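Local coordinates for L-lysine 6-oxidase (Marinomonas mediterranea, PDB 3WEU), which oxidises the epsilon-amino group of L-lysine with a cysteine tryptophylquinone cofactor, releasing ammonium and the hydrogen peroxide that makes it antibacterial, at residues 99-103 with 392-398; 38-42 with 186-192; 656-662 with 674-680. The contacts are given in a common frame with arbitrary orientation. Numbering follows the deposited sequence.

The three contacts are separate sites on one subunit. Contact 1 joins a loop of the N-terminal family region to one of the C-terminal family region, whereas contact 2 lies wholly within the N-terminal region; the two sit on opposite sides of the chain's centre, their centres about 47 Å apart and their nearest atoms about 31 Å apart, and their segments alternate along the sequence. Contact 3 follows both in the chain, as a two-stranded sheet near the C-terminal end of the modelled chain; its centre is about 40 Å from that of contact 1 and about 49 Å from that of contact 2. None of them includes Cys516 or Trp581, which form the quinone cofactor.

Contact 1: residues 99-103 with 392-398; sequences FRELN and YDLTDNV. With SO4 (sulfate ion), chain C.
This is a largely buried loop-to-loop contact between the N-terminal and C-terminal family regions: 99-103 lies between strand 80-91 and helix 129-134, while the loop 392-398 precedes strand 400-402. Arg100 to Asn103 form a type II' beta turn, with Glu101 at phi/psi 51/-124 and Leu102 at -87/0, closed by Asn103 N to Arg100 O at 3.0 Å. Asn103 ND2 also donates to Arg100 O (2.9 Å) and, across the interface, to Asn397 OD1 (2.9 Å), so one amide ties the turn to its neighbour. Tyr392 has a positive phi of 62° and an m rotamer. Its OH gives a very short hydrogen bond of 2.4 Å to Glu101 OE1, which also bonds Ser387. Arg100, extended after an m chi1, lies along the tyrosine, with CD over one ring face 3.7 Å from the centroid in a CH-pi contact and CZ 3.5 Å from Tyr392 CD1. Leu102 CD2 meets Val398 CG1 at 3.7 Å; the CA atoms of these residues are 6.4 Å apart. A water accepts from Leu102 N (3.1 Å) and donates to Asn397 OD1 (2.9 Å) and Val398 O (2.8 Å); another accepts from Val398 N (3.0 Å) and lies 2.7 Å from Asn103 OD1. Away from this interface, Phe99 N binds sulfate O4 at 2.8 Å, an ion also held by Arg122 and probably taken from the crystallisation liquor. Trp455 bonds Glu101 O, adding another C-terminal-region residue. Side chains and waters, without strand pairing, thus join the two regions around a type II' beta turn.

Contact 2: residues 38-42 with 186-192; sequences VDLKP and RTDSQGR
Asp39 opens the contact: its carbonyl O accepts from Ser189 N at 3.1 Å, the one direct backbone hydrogen bond between the segments, and the two CA atoms are 4.9 Å apart. Asp39 CB also lies 3.4 Å from Ser189 OG. Leu40 follows with a positive phi (65/33) and an m chi1 of -83°. Its side chain points toward 186-192, with CB 3.7 Å from Asp188 CB and CD2 3.5 Å from Thr187 O and 4.0 Å from Arg186 NH1; that guanidinium is salt-bridged to Asp20. A water donates to Leu40 O (2.8 Å) and Asp188 OD2 (2.7 Å). Lys41, extended after an m chi1, passes Ser189 OG at CE (3.3 Å) and hydrogen-bonds through NZ to Gln190 OE1 at 2.5 Å. This oxygen also accepts from Arg192 NH1 (2.9 Å), so two cations share it. The like charges Lys41 NZ and Arg192 NH1 are 4.1 Å apart. Arg192 NH1 is salt-bridged to Asp188 OD2 (2.8 Å), and Arg192 NE pairs with Glu72. Asp188, rotamer p, accepts at OD1 from Gln190 N and Arg192 N, both 2.9 Å. The 38-42 loop thus packs on a type I beta turn, Asp188 to Gly191, begun by an Asx turn in the hairpin between strands 181-187 and 193-196.

Contact 3: residues 656-662 with 674-680; sequences DFKEVLV and TSLPVFF
On the sheet face bearing Val660, Leu676 and Val678, Val660 CG2 meets Val678 CG2 at 4.0 Å and Val660 CG1 meets Leu676 CD1 at 4.2 Å; Val662 CG2 extends the patch to Leu676 CD2 (3.8 Å). On the other face Phe657, rotamer t, reaches Phe679 (m), with ring centroids 5.0 Å apart and planes at 56°, and its CE1 touches Pro677 CB at 3.6 Å. Strands 656-661 and 675-680 run antiparallel at 155°, their axes 4.5 Å apart. The hydrogen-bonded pairs are Asp656-Phe680 (N to O 2.6 Å, O to N 3.0 Å), Lys658-Val678 and Val660-Leu676 (N to O and O to N all 2.8 Å). Phe657-Phe679, Glu659-Pro677 and Leu661-Ser675 are non-hydrogen-bonded pairs, so the proline costs the ladder no bond. Val662 N to Thr674 O (2.8 Å) continues it beyond the strands. Phe680, rotamer p, reaches across to the partner strand, its ring face over Asp656 CB, 3.6 Å from the centroid (CH-pi). At the polar edge Ser675 OG donates to Glu659 OE2 (2.9 Å), and Asp656 is salt-bridged to Lys685. Sequence-independent backbone bonds hold this two-stranded surface sheet together, whereas the side-chain pairs, apolar on both faces, are matched to its register.

Contact 1: residues 99-103 with 392-398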
loop_
_atom_site.group_PDB
_atom_site.type_symbol
_atom_site.label_atom_id
_atom_site.label_comp_id
_atom_site.label_asym_id
_atom_site.label_seq_id
_atom_site.Cartn_x
_atom_site.Cartn_y
_atom_site.Cartn_z
ATOM N N PHE A 99 -20.710 -9.561 -0.947
ATOM C CA PHE A 99 -20.988 -10.745 -1.717
ATOM C C PHE A 99 -20.101 -11.916 -1.257
ATOM O O PHE A 99 -18.884 -11.850 -1.230
ATOM C CB PHE A 99 -20.833 -10.513 -3.233
ATOM C CG PHE A 99 -21.322 -11.712 -4.039
ATOM C CD1 PHE A 99 -22.680 -11.963 -4.168
ATOM C CD2 PHE A 99 -20.412 -12.600 -4.579
ATOM C CE1 PHE A 99 -23.136 -13.060 -4.847
ATOM C CE2 PHE A 99 -20.885 -13.717 -5.243
ATOM C CZ PHE A 99 -22.223 -13.921 -5.393
ATOM N N ARG A 100 -20.769 -12.980 -0.819
ATOM C CA ARG A 100 -20.164 -14.229 -0.451
ATOM C C ARG A 100 -20.764 -15.434 -1.153
ATOM O O ARG A 100 -21.361 -16.340 -0.496
ATOM C CB ARG A 100 -20.314 -14.389 1.056
ATOM C CG ARG A 100 -19.330 -13.469 1.770
ATOM C CD ARG A 100 -19.413 -13.769 3.241
ATOM N NE ARG A 100 -18.427 -13.033 4.039
ATOM C CZ ARG A 100 -18.225 -13.242 5.341
ATOM N NH1 ARG A 100 -18.972 -14.107 6.018
ATOM N NH2 ARG A 100 -17.273 -12.552 5.963
ATOM N N GLU A 101 -20.637 -15.437 -2.496
ATOM C CA GLU A 101 -21.152 -16.491 -3.266
ATOM C C GLU A 101 -22.611 -16.791 -2.940
ATOM O O GLU A 101 -23.460 -15.882 -3.017
ATOM C CB GLU A 101 -20.205 -17.687 -3.161
ATOM C CG GLU A 101 -18.789 -17.350 -3.563
ATOM C CD GLU A 101 -17.974 -16.658 -2.458
ATOM O OE1 GLU A 101 -17.887 -17.175 -1.315
ATOM O OE2 GLU A 101 -17.464 -15.576 -2.763
ATOM N N LEU A 102 -22.925 -18.031 -2.580
ATOM C CA LEU A 102 -24.303 -18.430 -2.451
ATOM C C LEU A 102 -24.917 -18.144 -1.082
ATOM O O LEU A 102 -26.131 -18.369 -0.883
ATOM C CB LEU A 102 -24.461 -19.883 -2.761
ATOM C CG LEU A 102 -24.647 -20.404 -4.170
ATOM C CD1 LEU A 102 -25.373 -19.614 -5.225
ATOM C CD2 LEU A 102 -23.839 -21.548 -4.684
ATOM N N ASN A 103 -24.106 -17.575 -0.184
ATOM C CA ASN A 103 -24.661 -17.234 1.150
ATOM C C ASN A 103 -25.654 -16.142 0.964
ATOM O O ASN A 103 -25.391 -15.110 0.277
ATOM C CB ASN A 103 -23.571 -16.808 2.098
ATOM C CG ASN A 103 -22.645 -17.983 2.476
ATOM O OD1 ASN A 103 -23.026 -18.920 3.207
ATOM N ND2 ASN A 103 -21.491 -17.990 1.885
ATOM N N TYR A 392 -15.701 -18.835 5.917
ATOM C CA TYR A 392 -16.578 -17.884 6.574
ATOM C C TYR A 392 -17.042 -18.365 7.953
ATOM O O TYR A 392 -18.157 -18.071 8.341
ATOM C CB TYR A 392 -17.802 -17.588 5.705
ATOM C CG TYR A 392 -17.472 -17.149 4.295
ATOM C CD1 TYR A 392 -16.583 -16.104 4.061
ATOM C CD2 TYR A 392 -18.061 -17.778 3.197
ATOM C CE1 TYR A 392 -16.283 -15.685 2.752
ATOM C CE2 TYR A 392 -17.806 -17.346 1.896
ATOM C CZ TYR A 392 -16.929 -16.316 1.660
ATOM O OH TYR A 392 -16.658 -15.900 0.354
ATOM N N ASP A 393 -16.200 -19.163 8.612
ATOM C CA ASP A 393 -16.513 -19.806 9.879
ATOM C C ASP A 393 -17.699 -20.725 9.777
ATOM O O ASP A 393 -18.331 -20.989 10.745
ATOM C CB ASP A 393 -16.684 -18.744 10.986
ATOM C CG ASP A 393 -15.433 -17.930 11.167
ATOM O OD1 ASP A 393 -14.313 -18.472 11.080
ATOM O OD2 ASP A 393 -15.526 -16.747 11.385
ATOM N N LEU A 394 -17.988 -21.281 8.595
ATOM C CA LEU A 394 -19.045 -22.226 8.427
ATOM C C LEU A 394 -18.444 -23.600 8.267
ATOM O O LEU A 394 -17.272 -23.732 8.006
ATOM C CB LEU A 394 -19.826 -21.940 7.113
ATOM C CG LEU A 394 -20.355 -20.494 6.995
ATOM C CD1 LEU A 394 -21.075 -20.278 5.661
ATOM C CD2 LEU A 394 -21.308 -20.189 8.178
ATOM N N THR A 395 -19.256 -24.637 8.321
ATOM C CA THR A 395 -18.756 -25.946 7.942
ATOM C C THR A 395 -19.578 -26.494 6.796
ATOM O O THR A 395 -19.273 -27.561 6.281
ATOM C CB THR A 395 -18.773 -26.963 9.119
ATOM O OG1 THR A 395 -20.087 -27.005 9.638
ATOM C CG2 THR A 395 -17.803 -26.584 10.238
ATOM N N ASP A 396 -20.585 -25.770 6.360
ATOM C CA ASP A 396 -21.465 -26.269 5.345
ATOM C C ASP A 396 -21.810 -25.197 4.257
ATOM O O ASP A 396 -22.905 -25.165 3.729
ATOM C CB ASP A 396 -22.721 -26.850 5.928
ATOM C CG ASP A 396 -23.477 -25.889 6.748
ATOM O OD1 ASP A 396 -23.085 -24.721 6.850
ATOM O OD2 ASP A 396 -24.450 -26.364 7.345
ATOM N N ASN A 397 -20.832 -24.346 3.977
ATOM C CA ASN A 397 -20.946 -23.362 2.894
ATOM C C ASN A 397 -21.265 -24.096 1.584
ATOM O O ASN A 397 -20.644 -25.148 1.275
ATOM C CB ASN A 397 -19.637 -22.640 2.804
ATOM C CG ASN A 397 -19.671 -21.506 1.797
ATOM O OD1 ASN A 397 -20.682 -20.757 1.666
ATOM N ND2 ASN A 397 -18.587 -21.430 1.003
ATOM N N VAL A 398 -22.215 -23.577 0.829
ATOM C CA VAL A 398 -22.658 -24.255 -0.403
ATOM C C VAL A 398 -21.602 -24.064 -1.485
ATOM O O VAL A 398 -21.161 -22.907 -1.747
ATOM C CB VAL A 398 -23.982 -23.697 -0.868
ATOM C CG1 VAL A 398 -24.456 -24.283 -2.206
ATOM C CG2 VAL A 398 -25.065 -23.997 0.195
HETATM S S SO4 C . -18.014 -6.848 -1.332
HETATM O O1 SO4 C . -17.529 -7.564 -0.095
HETATM O O2 SO4 C . -18.400 -5.464 -0.823
HETATM O O3 SO4 C . -16.885 -6.680 -2.317
HETATM O O4 SO4 C . -19.130 -7.576 -2.083
HETATM O O HOH W 1 -19.683 -15.832 8.447
HETATM O O HOH W 2 -21.594 -20.287 -1.005
HETATM O O HOH W 3 -23.659 -21.231 1.997
#

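Contact 2: residues 38-42 with 186-192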
loop_
_atom_site.group_PDB
_atom_site.type_symbol
_atom_site.label_atom_id
_atom_site.label_comp_id
_atom_site.label_asym_id
_atom_site.label_seq_id
_atom_site.Cartn_x
_atom_site.Cartn_y
_atom_site.Cartn_z
ATOM N N VAL A 38 -33.850 11.110 -35.975
ATOM C CA VAL A 38 -34.093 12.234 -35.070
ATOM C C VAL A 38 -35.342 12.125 -34.246
ATOM O O VAL A 38 -35.423 12.801 -33.235
ATOM C CB VAL A 38 -34.119 13.592 -35.838
ATOM C CG1 VAL A 38 -32.735 13.801 -36.439
ATOM C CG2 VAL A 38 -35.225 13.600 -36.846
ATOM N N ASP A 39 -36.261 11.260 -34.696
ATOM C CA ASP A 39 -37.458 10.894 -33.971
ATOM C C ASP A 39 -37.217 9.797 -32.914
ATOM O O ASP A 39 -38.180 9.386 -32.270
ATOM C CB ASP A 39 -38.528 10.367 -34.924
ATOM C CG ASP A 39 -39.080 11.456 -35.878
ATOM O OD1 ASP A 39 -38.962 12.621 -35.534
ATOM O OD2 ASP A 39 -39.650 11.092 -36.922
ATOM N N LEU A 40 -35.965 9.322 -32.807
ATOM C CA LEU A 40 -35.558 8.273 -31.885
ATOM C C LEU A 40 -36.233 6.906 -32.201
ATOM O O LEU A 40 -36.449 6.092 -31.301
ATOM C CB LEU A 40 -35.858 8.670 -30.455
ATOM C CG LEU A 40 -34.885 9.540 -29.700
ATOM C CD1 LEU A 40 -33.874 10.349 -30.491
ATOM C CD2 LEU A 40 -35.480 10.242 -28.488
ATOM N N LYS A 41 -36.482 6.642 -33.479
ATOM C CA LYS A 41 -36.837 5.338 -33.957
ATOM C C LYS A 41 -35.594 4.600 -34.471
ATOM O O LYS A 41 -34.720 5.214 -35.062
ATOM C CB LYS A 41 -37.840 5.453 -35.048
ATOM C CG LYS A 41 -39.011 6.239 -34.436
ATOM C CD LYS A 41 -40.113 6.414 -35.411
ATOM C CE LYS A 41 -41.255 7.123 -34.659
ATOM N NZ LYS A 41 -42.401 6.641 -35.419
ATOM N N PRO A 42 -35.522 3.309 -34.183
ATOM C CA PRO A 42 -34.362 2.521 -34.566
ATOM C C PRO A 42 -34.246 2.490 -36.076
ATOM O O PRO A 42 -35.281 2.417 -36.768
ATOM C CB PRO A 42 -34.669 1.136 -34.024
ATOM C CG PRO A 42 -36.083 1.160 -33.549
ATOM C CD PRO A 42 -36.536 2.541 -33.449
ATOM N N ARG A 186 -36.151 9.644 -21.790
ATOM C CA ARG A 186 -36.629 10.343 -22.963
ATOM C C ARG A 186 -37.950 9.750 -23.422
ATOM O O ARG A 186 -38.319 8.640 -23.014
ATOM C CB ARG A 186 -35.632 10.218 -24.088
ATOM C CG ARG A 186 -34.446 11.099 -23.955
ATOM C CD ARG A 186 -33.437 10.784 -25.055
ATOM N NE ARG A 186 -32.357 11.786 -25.146
ATOM C CZ ARG A 186 -32.313 12.826 -25.988
ATOM N NH1 ARG A 186 -33.310 13.140 -26.780
ATOM N NH2 ARG A 186 -31.270 13.621 -25.977
ATOM N N THR A 187 -38.596 10.438 -24.346
ATOM C CA THR A 187 -39.619 9.874 -25.164
ATOM C C THR A 187 -39.227 10.102 -26.595
ATOM O O THR A 187 -38.480 11.030 -26.894
ATOM C CB THR A 187 -41.016 10.458 -24.987
ATOM O OG1 THR A 187 -40.956 11.877 -25.197
ATOM C CG2 THR A 187 -41.603 10.063 -23.570
ATOM N N ASP A 188 -39.763 9.261 -27.460
ATOM C CA ASP A 188 -39.518 9.331 -28.905
ATOM C C ASP A 188 -40.637 10.219 -29.454
ATOM O O ASP A 188 -41.374 10.879 -28.661
ATOM C CB ASP A 188 -39.426 7.956 -29.588
ATOM C CG ASP A 188 -40.740 7.239 -29.738
ATOM O OD1 ASP A 188 -41.800 7.716 -29.252
ATOM O OD2 ASP A 188 -40.728 6.125 -30.328
ATOM N N SER A 189 -40.707 10.325 -30.770
ATOM C CA SER A 189 -41.652 11.224 -31.401
ATOM C C SER A 189 -43.118 10.846 -31.189
ATOM O O SER A 189 -44.001 11.644 -31.473
ATOM C CB SER A 189 -41.327 11.421 -32.888
ATOM O OG SER A 189 -41.613 10.268 -33.579
ATOM N N GLN A 190 -43.401 9.633 -30.722
ATOM C CA GLN A 190 -44.762 9.163 -30.473
ATOM C C GLN A 190 -45.049 8.864 -29.018
ATOM O O GLN A 190 -46.099 8.267 -28.685
ATOM C CB GLN A 190 -45.050 7.918 -31.310
ATOM C CG GLN A 190 -45.077 8.209 -32.811
ATOM C CD GLN A 190 -45.231 6.982 -33.671
ATOM O OE1 GLN A 190 -44.320 6.168 -33.831
ATOM N NE2 GLN A 190 -46.418 6.839 -34.261
ATOM N N GLY A 191 -44.174 9.283 -28.139
ATOM C CA GLY A 191 -44.453 9.152 -26.710
ATOM C C GLY A 191 -43.930 7.887 -26.052
ATOM O O GLY A 191 -44.160 7.707 -24.827
ATOM N N ARG A 192 -43.189 7.042 -26.792
ATOM C CA ARG A 192 -42.628 5.845 -26.190
ATOM C C ARG A 192 -41.524 6.241 -25.270
ATOM O O ARG A 192 -40.792 7.230 -25.514
ATOM C CB ARG A 192 -42.042 4.851 -27.257
ATOM C CG ARG A 192 -43.046 4.334 -28.278
ATOM C CD ARG A 192 -42.352 3.485 -29.365
ATOM N NE ARG A 192 -43.299 3.083 -30.358
ATOM C CZ ARG A 192 -43.547 3.792 -31.448
ATOM N NH1 ARG A 192 -42.810 4.851 -31.742
ATOM N NH2 ARG A 192 -44.456 3.343 -32.289
HETATM O O HOH W 4 -38.581 4.502 -30.543
#

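Contact 3: residues 656-662 with 674-680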
loop_
_atom_site.group_PDB
_atom_site.type_symbol
_atom_site.label_atom_id
_atom_site.label_comp_id
_atom_site.label_asym_id
_atom_site.label_seq_id
_atom_site.Cartn_x
_atom_site.Cartn_y
_atom_site.Cartn_z
ATOM N N ASP A 656 0.791 1.359 -23.228
ATOM C CA ASP A 656 2.147 1.229 -23.633
ATOM C C ASP A 656 2.470 -0.215 -23.837
ATOM O O ASP A 656 1.693 -1.120 -23.440
ATOM C CB ASP A 656 3.056 1.725 -22.516
ATOM C CG ASP A 656 3.384 3.160 -22.605
ATOM O OD1 ASP A 656 2.529 3.994 -23.105
ATOM O OD2 ASP A 656 4.494 3.414 -22.072
ATOM N N PHE A 657 3.676 -0.454 -24.312
ATOM C CA PHE A 657 4.053 -1.771 -24.705
ATOM C C PHE A 657 5.526 -1.961 -24.536
ATOM O O PHE A 657 6.269 -1.088 -24.904
ATOM C CB PHE A 657 3.665 -1.938 -26.153
ATOM C CG PHE A 657 4.159 -3.178 -26.776
ATOM C CD1 PHE A 657 3.476 -4.356 -26.573
ATOM C CD2 PHE A 657 5.288 -3.173 -27.611
ATOM C CE1 PHE A 657 3.885 -5.549 -27.193
ATOM C CE2 PHE A 657 5.719 -4.351 -28.191
ATOM C CZ PHE A 657 5.020 -5.549 -27.971
ATOM N N LYS A 658 5.960 -3.111 -24.046
ATOM C CA LYS A 658 7.372 -3.429 -24.044
ATOM C C LYS A 658 7.527 -4.824 -24.442
ATOM O O LYS A 658 6.755 -5.717 -23.974
ATOM C CB LYS A 658 7.934 -3.224 -22.643
ATOM C CG LYS A 658 9.470 -3.218 -22.582
ATOM C CD LYS A 658 10.013 -2.552 -21.307
ATOM C CE LYS A 658 8.956 -1.664 -20.625
ATOM N NZ LYS A 658 9.517 -0.456 -19.979
ATOM N N GLU A 659 8.511 -5.063 -25.284
ATOM C CA GLU A 659 8.846 -6.422 -25.701
ATOM C C GLU A 659 10.018 -6.863 -24.858
ATOM O O GLU A 659 11.139 -6.297 -24.983
ATOM C CB GLU A 659 9.169 -6.418 -27.172
ATOM C CG GLU A 659 9.527 -7.769 -27.745
ATOM C CD GLU A 659 9.763 -7.758 -29.264
ATOM O OE1 GLU A 659 9.320 -6.820 -29.986
ATOM O OE2 GLU A 659 10.385 -8.734 -29.724
ATOM N N VAL A 660 9.801 -7.841 -23.972
ATOM C CA VAL A 660 10.860 -8.241 -23.026
ATOM C C VAL A 660 11.504 -9.502 -23.586
ATOM O O VAL A 660 10.798 -10.481 -23.861
ATOM C CB VAL A 660 10.251 -8.556 -21.663
ATOM C CG1 VAL A 660 11.259 -9.208 -20.719
ATOM C CG2 VAL A 660 9.572 -7.330 -21.050
ATOM N N LEU A 661 12.814 -9.505 -23.764
ATOM C CA LEU A 661 13.512 -10.662 -24.232
ATOM C C LEU A 661 13.585 -11.723 -23.138
ATOM O O LEU A 661 13.834 -11.382 -21.979
ATOM C CB LEU A 661 14.899 -10.298 -24.755
ATOM C CG LEU A 661 14.888 -9.258 -25.873
ATOM C CD1 LEU A 661 16.318 -8.980 -26.256
ATOM C CD2 LEU A 661 14.019 -9.637 -27.113
ATOM N N VAL A 662 13.403 -13.013 -23.474
ATOM C CA VAL A 662 13.341 -13.994 -22.410
ATOM C C VAL A 662 14.647 -14.041 -21.567
ATOM O O VAL A 662 14.603 -14.223 -20.351
ATOM C CB VAL A 662 12.922 -15.370 -22.929
ATOM C CG1 VAL A 662 13.079 -16.392 -21.827
ATOM C CG2 VAL A 662 11.441 -15.255 -23.302
ATOM N N THR A 674 13.546 -15.548 -28.105
ATOM C CA THR A 674 12.157 -15.492 -27.735
ATOM C C THR A 674 11.839 -14.244 -26.925
ATOM O O THR A 674 12.691 -13.760 -26.117
ATOM C CB THR A 674 11.791 -16.776 -27.003
ATOM O OG1 THR A 674 12.048 -17.901 -27.839
ATOM C CG2 THR A 674 10.415 -16.811 -26.674
ATOM N N SER A 675 10.670 -13.639 -27.165
ATOM C CA SER A 675 10.298 -12.471 -26.420
ATOM C C SER A 675 8.893 -12.559 -25.955
ATOM O O SER A 675 8.102 -13.423 -26.426
ATOM C CB SER A 675 10.553 -11.182 -27.200
ATOM O OG SER A 675 9.696 -11.145 -28.293
ATOM N N LEU A 676 8.569 -11.688 -25.011
ATOM C CA LEU A 676 7.283 -11.654 -24.319
ATOM C C LEU A 676 6.732 -10.272 -24.504
ATOM O O LEU A 676 7.367 -9.272 -24.041
ATOM C CB LEU A 676 7.498 -11.818 -22.786
ATOM C CG LEU A 676 8.465 -12.924 -22.393
ATOM C CD1 LEU A 676 8.926 -12.743 -20.964
ATOM C CD2 LEU A 676 7.809 -14.276 -22.609
ATOM N N PRO A 677 5.535 -10.175 -25.090
ATOM C CA PRO A 677 4.951 -8.867 -25.199
ATOM C C PRO A 677 4.290 -8.470 -23.883
ATOM O O PRO A 677 3.497 -9.214 -23.306
ATOM C CB PRO A 677 3.871 -9.064 -26.286
ATOM C CG PRO A 677 3.510 -10.528 -26.178
ATOM C CD PRO A 677 4.775 -11.210 -25.849
ATOM N N VAL A 678 4.473 -7.243 -23.470
ATOM C CA VAL A 678 3.838 -6.756 -22.252
ATOM C C VAL A 678 3.141 -5.435 -22.501
ATOM O O VAL A 678 3.752 -4.451 -22.915
ATOM C CB VAL A 678 4.924 -6.551 -21.146
ATOM C CG1 VAL A 678 4.307 -6.030 -19.873
ATOM C CG2 VAL A 678 5.622 -7.864 -20.898
ATOM N N PHE A 679 1.837 -5.445 -22.272
ATOM C CA PHE A 679 1.033 -4.291 -22.389
ATOM C C PHE A 679 0.795 -3.708 -21.023
ATOM O O PHE A 679 0.645 -4.440 -20.037
ATOM C CB PHE A 679 -0.314 -4.673 -23.020
ATOM C CG PHE A 679 -0.198 -4.976 -24.487
ATOM C CD1 PHE A 679 0.089 -6.238 -24.890
ATOM C CD2 PHE A 679 -0.309 -3.958 -25.426
ATOM C CE1 PHE A 679 0.242 -6.554 -26.211
ATOM C CE2 PHE A 679 -0.192 -4.263 -26.752
ATOM C CZ PHE A 679 0.058 -5.572 -27.164
ATOM N N PHE A 680 0.748 -2.396 -20.936
ATOM C CA PHE A 680 0.441 -1.756 -19.663
ATOM C C PHE A 680 -0.013 -0.347 -19.873
ATOM O O PHE A 680 0.037 0.154 -20.996
ATOM C CB PHE A 680 1.657 -1.790 -18.750
ATOM C CG PHE A 680 2.876 -1.097 -19.303
ATOM C CD1 PHE A 680 3.632 -1.651 -20.284
ATOM C CD2 PHE A 680 3.248 0.143 -18.794
ATOM C CE1 PHE A 680 4.775 -1.018 -20.773
ATOM C CE2 PHE A 680 4.397 0.794 -19.268
ATOM C CZ PHE A 680 5.155 0.207 -20.251
#